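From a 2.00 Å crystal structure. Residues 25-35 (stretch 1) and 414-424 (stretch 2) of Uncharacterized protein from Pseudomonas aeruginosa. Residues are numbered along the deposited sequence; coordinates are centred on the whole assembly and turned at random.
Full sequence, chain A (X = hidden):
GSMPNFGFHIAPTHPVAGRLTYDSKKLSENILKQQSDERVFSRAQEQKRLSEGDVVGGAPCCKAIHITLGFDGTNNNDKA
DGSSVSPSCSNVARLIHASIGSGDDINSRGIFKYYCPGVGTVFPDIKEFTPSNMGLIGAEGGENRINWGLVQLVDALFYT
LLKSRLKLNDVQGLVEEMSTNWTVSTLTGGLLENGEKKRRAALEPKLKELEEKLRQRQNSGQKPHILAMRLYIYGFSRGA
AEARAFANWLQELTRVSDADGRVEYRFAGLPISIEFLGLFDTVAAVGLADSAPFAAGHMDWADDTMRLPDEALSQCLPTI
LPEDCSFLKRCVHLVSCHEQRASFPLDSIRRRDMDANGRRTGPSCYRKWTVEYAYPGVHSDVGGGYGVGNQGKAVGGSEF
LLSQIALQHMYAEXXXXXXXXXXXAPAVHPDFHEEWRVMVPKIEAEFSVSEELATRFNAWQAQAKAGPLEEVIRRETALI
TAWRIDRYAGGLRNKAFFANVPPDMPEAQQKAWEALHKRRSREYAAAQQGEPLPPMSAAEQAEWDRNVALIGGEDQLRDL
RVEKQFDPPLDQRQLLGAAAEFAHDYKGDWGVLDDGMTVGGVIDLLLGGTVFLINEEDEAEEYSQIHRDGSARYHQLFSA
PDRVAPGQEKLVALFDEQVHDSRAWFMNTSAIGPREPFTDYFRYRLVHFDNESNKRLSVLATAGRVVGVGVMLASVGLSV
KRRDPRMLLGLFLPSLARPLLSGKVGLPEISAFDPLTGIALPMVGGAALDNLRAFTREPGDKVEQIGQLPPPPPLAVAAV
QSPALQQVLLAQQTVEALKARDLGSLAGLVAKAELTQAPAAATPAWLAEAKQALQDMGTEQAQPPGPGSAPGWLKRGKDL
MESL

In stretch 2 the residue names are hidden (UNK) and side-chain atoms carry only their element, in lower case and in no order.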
ATOM      1  N   LYS A  25      14.546  13.265 -30.316  1.00 34.15           N
ATOM      2  CA  LYS A  25      13.117  13.290 -30.607  1.00 36.67           C
ATOM      3  C   LYS A  25      12.308  12.889 -29.369  1.00 35.31           C
ATOM      4  O   LYS A  25      11.305  13.526 -29.052  1.00 33.55           O
ATOM      5  CB  LYS A  25      12.781  12.366 -31.784  1.00 40.60           C
ATOM      6  CG  LYS A  25      11.299  12.344 -32.152  1.00 42.81           C
ATOM      7  CD  LYS A  25      11.030  11.481 -33.378  1.00 40.33           C
ATOM      8  CE  LYS A  25       9.606  11.672 -33.880  1.00 47.05           C
ATOM      9  NZ  LYS A  25       9.362  13.052 -34.390  1.00 45.23           N
ATOM     10  N   LYS A  26      12.738  11.833 -28.680  1.00 33.37           N
ATOM     11  CA  LYS A  26      12.035  11.360 -27.479  1.00 33.04           C
ATOM     12  C   LYS A  26      11.928  12.483 -26.445  1.00 28.48           C
ATOM     13  O   LYS A  26      10.843  12.749 -25.876  1.00 30.55           O
ATOM     14  CB  LYS A  26      12.753  10.142 -26.868  1.00 29.31           C
ATOM     15  CG  LYS A  26      12.513   9.988 -25.363  1.00 31.14           C
ATOM     16  CD  LYS A  26      13.266   8.814 -24.743  1.00 33.01           C
ATOM     17  CE  LYS A  26      12.577   7.486 -25.023  1.00 35.69           C
ATOM     18  NZ  LYS A  26      13.069   6.373 -24.133  1.00 35.68           N
ATOM     19  N   LEU A  27      13.060  13.148 -26.229  1.00 29.30           N
ATOM     20  CA  LEU A  27      13.151  14.224 -25.255  1.00 28.93           C
ATOM     21  C   LEU A  27      12.300  15.392 -25.733  1.00 33.99           C
ATOM     22  O   LEU A  27      11.572  16.024 -24.937  1.00 29.31           O
ATOM     23  CB  LEU A  27      14.606  14.661 -25.086  1.00 29.39           C
ATOM     24  CG  LEU A  27      15.679  13.586 -24.873  1.00 30.46           C
ATOM     25  CD1 LEU A  27      17.061  14.202 -24.679  1.00 28.40           C
ATOM     26  CD2 LEU A  27      15.333  12.704 -23.686  1.00 35.11           C
ATOM     27  N   SER A  28      12.396  15.665 -27.040  1.00 32.81           N
ATOM     28  CA  SER A  28      11.630  16.739 -27.657  1.00 33.59           C
ATOM     29  C   SER A  28      10.154  16.544 -27.367  1.00 30.66           C
ATOM     30  O   SER A  28       9.475  17.478 -26.978  1.00 31.45           O
ATOM     31  CB  SER A  28      11.865  16.802 -29.172  1.00 35.58           C
ATOM     32  OG  SER A  28      13.119  17.384 -29.468  1.00 39.66           O
ATOM     33  N   GLU A  29       9.670  15.313 -27.516  1.00 33.79           N
ATOM     34  CA  GLU A  29       8.248  15.029 -27.341  1.00 30.37           C
ATOM     35  C   GLU A  29       7.789  15.113 -25.895  1.00 29.67           C
ATOM     36  O   GLU A  29       6.667  15.574 -25.612  1.00 31.22           O
ATOM     37  CB  GLU A  29       7.910  13.654 -27.898  1.00 29.31           C
ATOM     38  CG  GLU A  29       8.104  13.548 -29.390  1.00 41.53           C
ATOM     39  CD  GLU A  29       7.676  12.205 -29.918  1.00 42.83           C
ATOM     40  OE1 GLU A  29       6.830  11.559 -29.264  1.00 41.81           O
ATOM     41  OE2 GLU A  29       8.187  11.797 -30.979  1.00 48.38           O
ATOM     42  N   ASN A  30       8.626  14.647 -24.974  1.00 27.45           N
ATOM     43  CA  ASN A  30       8.251  14.770 -23.557  1.00 27.93           C
ATOM     44  C   ASN A  30       8.100  16.258 -23.191  1.00 28.47           C
ATOM     45  O   ASN A  30       7.084  16.695 -22.587  1.00 25.66           O
ATOM     46  CB  ASN A  30       9.272  14.021 -22.695  1.00 25.54           C
ATOM     47  CG  ASN A  30       9.194  14.372 -21.222  1.00 28.19           C
ATOM     48  OD1 ASN A  30       9.938  15.235 -20.750  1.00 26.07           O
ATOM     49  ND2 ASN A  30       8.331  13.664 -20.471  1.00 21.75           N
ATOM     50  N   ILE A  31       9.086  17.045 -23.628  1.00 28.82           N
ATOM     51  CA  ILE A  31       9.038  18.495 -23.454  1.00 27.64           C
ATOM     52  C   ILE A  31       7.757  19.046 -24.071  1.00 30.50           C
ATOM     53  O   ILE A  31       7.033  19.801 -23.426  1.00 32.71           O
ATOM     54  CB  ILE A  31      10.282  19.171 -24.066  1.00 30.61           C
ATOM     55  CG1 ILE A  31      11.495  18.920 -23.167  1.00 27.43           C
ATOM     56  CG2 ILE A  31      10.062  20.677 -24.248  1.00 28.56           C
ATOM     57  CD1 ILE A  31      12.817  18.873 -23.896  1.00 30.49           C
ATOM     58  N   LEU A  32       7.471  18.632 -25.306  1.00 33.19           N
ATOM     59  CA  LEU A  32       6.326  19.127 -26.068  1.00 33.56           C
ATOM     60  C   LEU A  32       5.016  18.921 -25.316  1.00 34.54           C
ATOM     61  O   LEU A  32       4.150  19.812 -25.297  1.00 30.66           O
ATOM     62  CB  LEU A  32       6.238  18.468 -27.459  1.00 35.76           C
ATOM     63  CG  LEU A  32       7.282  18.732 -28.562  1.00 40.96           C
ATOM     64  CD1 LEU A  32       6.674  18.660 -29.957  1.00 38.92           C
ATOM     65  CD2 LEU A  32       8.075  20.032 -28.375  1.00 38.04           C
ATOM     66  N   LYS A  33       4.876  17.746 -24.702  1.00 31.44           N
ATOM     67  CA  LYS A  33       3.714  17.461 -23.861  1.00 34.51           C
ATOM     68  C   LYS A  33       3.648  18.396 -22.659  1.00 29.01           C
ATOM     69  O   LYS A  33       2.574  18.903 -22.310  1.00 30.93           O
ATOM     70  CB  LYS A  33       3.719  15.999 -23.392  1.00 28.46           C
ATOM     71  CG  LYS A  33       2.986  15.079 -24.338  1.00 30.51           C
ATOM     72  CD  LYS A  33       2.981  13.641 -23.861  1.00 26.13           C
ATOM     73  CE  LYS A  33       2.842  12.719 -25.063  1.00 27.15           C
ATOM     74  NZ  LYS A  33       2.321  11.366 -24.693  1.00 25.22           N
ATOM     75  N   GLN A  34       4.787  18.620 -22.015  1.00 30.79           N
ATOM     76  CA  GLN A  34       4.802  19.545 -20.883  1.00 25.96           C
ATOM     77  C   GLN A  34       4.391  20.973 -21.249  1.00 31.75           C
ATOM     78  O   GLN A  34       3.815  21.684 -20.423  1.00 26.21           O
ATOM     79  CB  GLN A  34       6.172  19.541 -20.222  1.00 28.64           C
ATOM     80  CG  GLN A  34       6.461  18.230 -19.520  1.00 26.09           C
ATOM     81  CD  GLN A  34       7.933  17.998 -19.360  1.00 27.13           C
ATOM     82  OE1 GLN A  34       8.728  18.920 -19.521  1.00 25.29           O
ATOM     83  NE2 GLN A  34       8.316  16.757 -19.060  1.00 27.04           N
ATOM     84  N   GLN A  35       4.675  21.379 -22.487  1.00 30.96           N
ATOM     85  CA  GLN A  35       4.423  22.752 -22.927  1.00 32.94           C
ATOM     86  C   GLN A  35       3.130  22.906 -23.729  1.00 33.61           C
ATOM     87  O   GLN A  35       2.964  23.893 -24.449  1.00 34.09           O
ATOM     88  CB  GLN A  35       5.576  23.262 -23.793  1.00 30.02           C
ATOM     89  CG  GLN A  35       6.955  23.223 -23.172  1.00 31.95           C
ATOM     90  CD  GLN A  35       8.030  23.575 -24.193  1.00 37.15           C
ATOM     91  OE1 GLN A  35       7.761  23.634 -25.399  1.00 36.74           O
ATOM     92  NE2 GLN A  35       9.248  23.818 -23.718  1.00 40.78           N
ATOM     93  N   UNK A 414       5.602   6.844 -17.496  1.00 22.63           N
ATOM     94  CA  UNK A 414       5.424   8.185 -16.977  1.00 18.96           C
ATOM     95  C   UNK A 414       6.059   9.141 -17.976  1.00 23.48           C
ATOM     96  O   UNK A 414       5.494  10.194 -18.288  1.00 23.86           O
ATOM     97  c   UNK A 414       6.053   8.313 -15.605  1.00 15.36           C
ATOM     98  N   UNK A 415       7.200   8.745 -18.529  1.00 23.70           N
ATOM     99  CA  UNK A 415       7.897   9.633 -19.447  1.00 25.05           C
ATOM    100  C   UNK A 415       7.025   9.839 -20.689  1.00 25.29           C
ATOM    101  O   UNK A 415       6.949  10.948 -21.242  1.00 23.54           O
ATOM    102  c   UNK A 415      11.161  11.265 -22.261  1.00 25.01           C
ATOM    103  c   UNK A 415      10.290  10.310 -21.739  1.00 28.75           C
ATOM    104  c   UNK A 415      11.909  11.787 -20.037  1.00 26.71           C
ATOM    105  c   UNK A 415      11.032  10.839 -19.525  1.00 22.13           C
ATOM    106  c   UNK A 415      11.969  12.007 -21.409  1.00 26.66           C
ATOM    107  c   UNK A 415       9.276   9.067 -19.803  1.00 22.89           C
ATOM    108  c   UNK A 415      10.222  10.088 -20.365  1.00 25.91           C
ATOM    109  N   UNK A 416       6.328   8.779 -21.091  1.00 23.63           N
ATOM    110  CA  UNK A 416       5.509   8.832 -22.289  1.00 24.57           C
ATOM    111  C   UNK A 416       4.344   9.755 -22.050  1.00 24.27           C
ATOM    112  O   UNK A 416       3.830  10.374 -22.990  1.00 22.55           O
ATOM    113  c   UNK A 416       5.340   6.875 -23.969  1.00 33.21           C
ATOM    114  c   UNK A 416       5.194   7.856 -25.117  0.58 28.75           C
ATOM    115  o   UNK A 416       6.136   8.642 -25.342  0.47 27.74           O
ATOM    116  o   UNK A 416       4.150   7.831 -25.801  0.69 34.60           O
ATOM    117  c   UNK A 416       4.947   7.448 -22.620  1.00 22.06           C
ATOM    118  N   UNK A 417       3.913   9.847 -20.793  1.00 21.93           N
ATOM    119  CA  UNK A 417       2.687  10.583 -20.505  1.00 23.45           C
ATOM    120  C   UNK A 417       2.975  12.042 -20.189  1.00 19.11           C
ATOM    121  O   UNK A 417       2.061  12.818 -19.899  1.00 25.15           O
ATOM    122  c   UNK A 417       1.899   9.903 -19.373  1.00 21.06           C
ATOM    123  N   UNK A 418       4.244  12.418 -20.256  1.00 23.50           N
ATOM    124  CA  UNK A 418       4.629  13.813 -20.107  1.00 25.40           C
ATOM    125  C   UNK A 418       5.212  14.179 -18.750  1.00 23.86           C
ATOM    126  O   UNK A 418       5.333  15.355 -18.426  1.00 20.99           O
ATOM    127  N   UNK A 419       5.599  13.179 -17.962  1.00 24.39           N
ATOM    128  CA  UNK A 419       6.143  13.427 -16.615  1.00 21.25           C
ATOM    129  C   UNK A 419       7.476  14.188 -16.598  1.00 24.75           C
ATOM    130  O   UNK A 419       8.356  13.928 -17.421  1.00 25.24           O
ATOM    131  c   UNK A 419       6.272  12.108 -15.839  1.00 22.34           C
ATOM    132  N   UNK A 420       7.631  15.131 -15.646  1.00 22.25           N
ATOM    133  CA  UNK A 420       8.871  15.906 -15.555  1.00 23.22           C
ATOM    134  C   UNK A 420       9.980  15.053 -14.976  1.00 23.02           C
ATOM    135  O   UNK A 420      10.316  15.196 -13.792  1.00 23.31           O
ATOM    136  c   UNK A 420       8.509  17.038 -14.578  1.00 25.59           C
ATOM    137  c   UNK A 420       6.613  15.632 -14.709  1.00 25.67           C
ATOM    138  c   UNK A 420       7.009  17.078 -14.566  1.00 24.28           C
ATOM    139  N   UNK A 421      10.539  14.171 -15.804  1.00 19.55           N
ATOM    140  CA  UNK A 421      11.540  13.214 -15.335  1.00 17.96           C
ATOM    141  C   UNK A 421      12.943  13.527 -15.851  1.00 23.09           C
ATOM    142  O   UNK A 421      13.122  13.932 -17.007  1.00 25.59           O
ATOM    143  c   UNK A 421      10.475  10.972 -13.484  1.00 19.96           C
ATOM    144  c   UNK A 421       9.547   9.827 -15.546  1.00 20.62           C
ATOM    145  c   UNK A 421      10.012  11.155 -14.946  1.00 21.29           C
ATOM    146  c   UNK A 421      11.141  11.791 -15.749  1.00 20.17           C
ATOM    147  N   UNK A 422      13.943  13.348 -14.997  1.00 24.34           N
ATOM    148  CA  UNK A 422      15.323  13.474 -15.445  1.00 26.14           C
ATOM    149  C   UNK A 422      15.641  12.321 -16.399  1.00 31.00           C
ATOM    150  O   UNK A 422      15.003  11.260 -16.338  1.00 26.55           O
ATOM    151  o   UNK A 422      17.525  13.328 -11.777  1.00 28.77           O
ATOM    152  c   UNK A 422      16.589  14.127 -11.827  1.00 29.57           C
ATOM    153  n   UNK A 422      16.088  14.720 -10.739  1.00 28.97           N
ATOM    154  c   UNK A 422      16.278  13.450 -14.253  1.00 26.04           C
ATOM    155  c   UNK A 422      15.941  14.469 -13.149  1.00 27.32           C
ATOM    156  N   UNK A 423      16.609  12.527 -17.288  1.00 29.53           N
ATOM    157  CA  UNK A 423      17.118  11.424 -18.104  1.00 31.66           C
ATOM    158  C   UNK A 423      18.582  11.224 -17.763  1.00 28.98           C
ATOM    159  O   UNK A 423      19.189  12.084 -17.122  1.00 31.94           O
ATOM    160  c   UNK A 423      17.962  12.815 -20.031  1.00 31.07           C
ATOM    161  c   UNK A 423      15.559  12.109 -19.949  1.00 30.52           C
ATOM    162  c   UNK A 423      16.986  11.713 -19.613  1.00 30.79           C
ATOM    163  N   UNK A 424      19.149  10.072 -18.149  1.00 31.03           N
ATOM    164  CA  UNK A 424      20.611  10.013 -18.132  1.00 33.73           C
ATOM    165  C   UNK A 424      21.178  10.949 -19.202  1.00 30.61           C
ATOM    166  O   UNK A 424      22.263  11.479 -18.984  1.00 37.83           O
ATOM    167  c   UNK A 424      19.637   7.994 -19.033  1.00 33.75           C
ATOM    168  c   UNK A 424      18.537   8.754 -18.387  1.00 33.59           C
ATOM    169  c   UNK A 424      20.913   8.549 -18.476  1.00 31.51           C
TER
HETATM  170  O   HOH W   1      11.267  15.659 -18.538  1.00 23.98           O

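Position 414 has one side-chain carbon, pointing away from stretch 1 and touching nothing there. A single carbon means alanine, A414.

Position 415 has one carbon followed by a ring of six carbons with no heteroatom. The ring lies against K26, L27 and N30. This is phenylalanine, F415. Its CE2 is 3.6 Å from K26 CG and 3.4 Å from N30 CB, and its CZ is 4.1 Å from L27 CD2. N30 CG sits over one face of the ring.

Position 416 has three carbons, the third carrying two oxygens. One oxygen lies near K33 NZ, beyond salt-bridge range. The carboxylate could be glutamate only, as aspartate is one carbon shorter: E416. Its OE2 is 4.1 Å from K33 NZ. The backbone does more: K33 NZ donates a very short hydrogen bond, 2.5 Å, to E416 O.

Position 417 has one carbon, pointing away from stretch 1. It is alanine, A417.

Position 418 has no side-chain atoms, so it is glycine, G418. Its phi is positive, in a Schellman motif that ends the helix. A CB here would be jammed against the carbonyl O of A417 and would lie 3.3 Å from K33 CB, a tight spot. G418 CA lies 5.1 Å from N30 CA.

Position 419 has one carbon, again pointing away. It is alanine, A419. Its O accepts a hydrogen bond from N30 ND2 at 3.1 Å.

Position 420 has three carbons closing a ring onto the backbone N. This is proline, P420. Its CA is 3.6 Å from Q34 NE2.

Position 421 has four carbons, forked at the second, which gives leucine, L421. Its side chain stays clear of stretch 1. Water 1 donates to both L421 O (3.0 Å) and N30 OD1 (2.6 Å), bridging the stretches.

Position 422 has three carbons, the third carrying one oxygen and one nitrogen. It is glutamine, Q422, out of reach of stretch 1.

Position 423 has one carbon carrying two more. The fork points toward stretch 1 and meets L27. It is valine, V423. Its CG1 packs 3.8 Å from L27 CD2.

Position 424 has three carbons closing a ring onto the backbone N. It is proline, P424, also out of reach.

The contact centres on N30. Its ND2 also donates to F415 O at 3.1 Å, so one amide ties the helix end to the turn beyond it. Q34 NE2 adds a weak bond to G418 O at 3.4 Å. F415 and V423 supply the apolar packing against L27.

Stretch 2 414-424: AFEAGAPLQVP
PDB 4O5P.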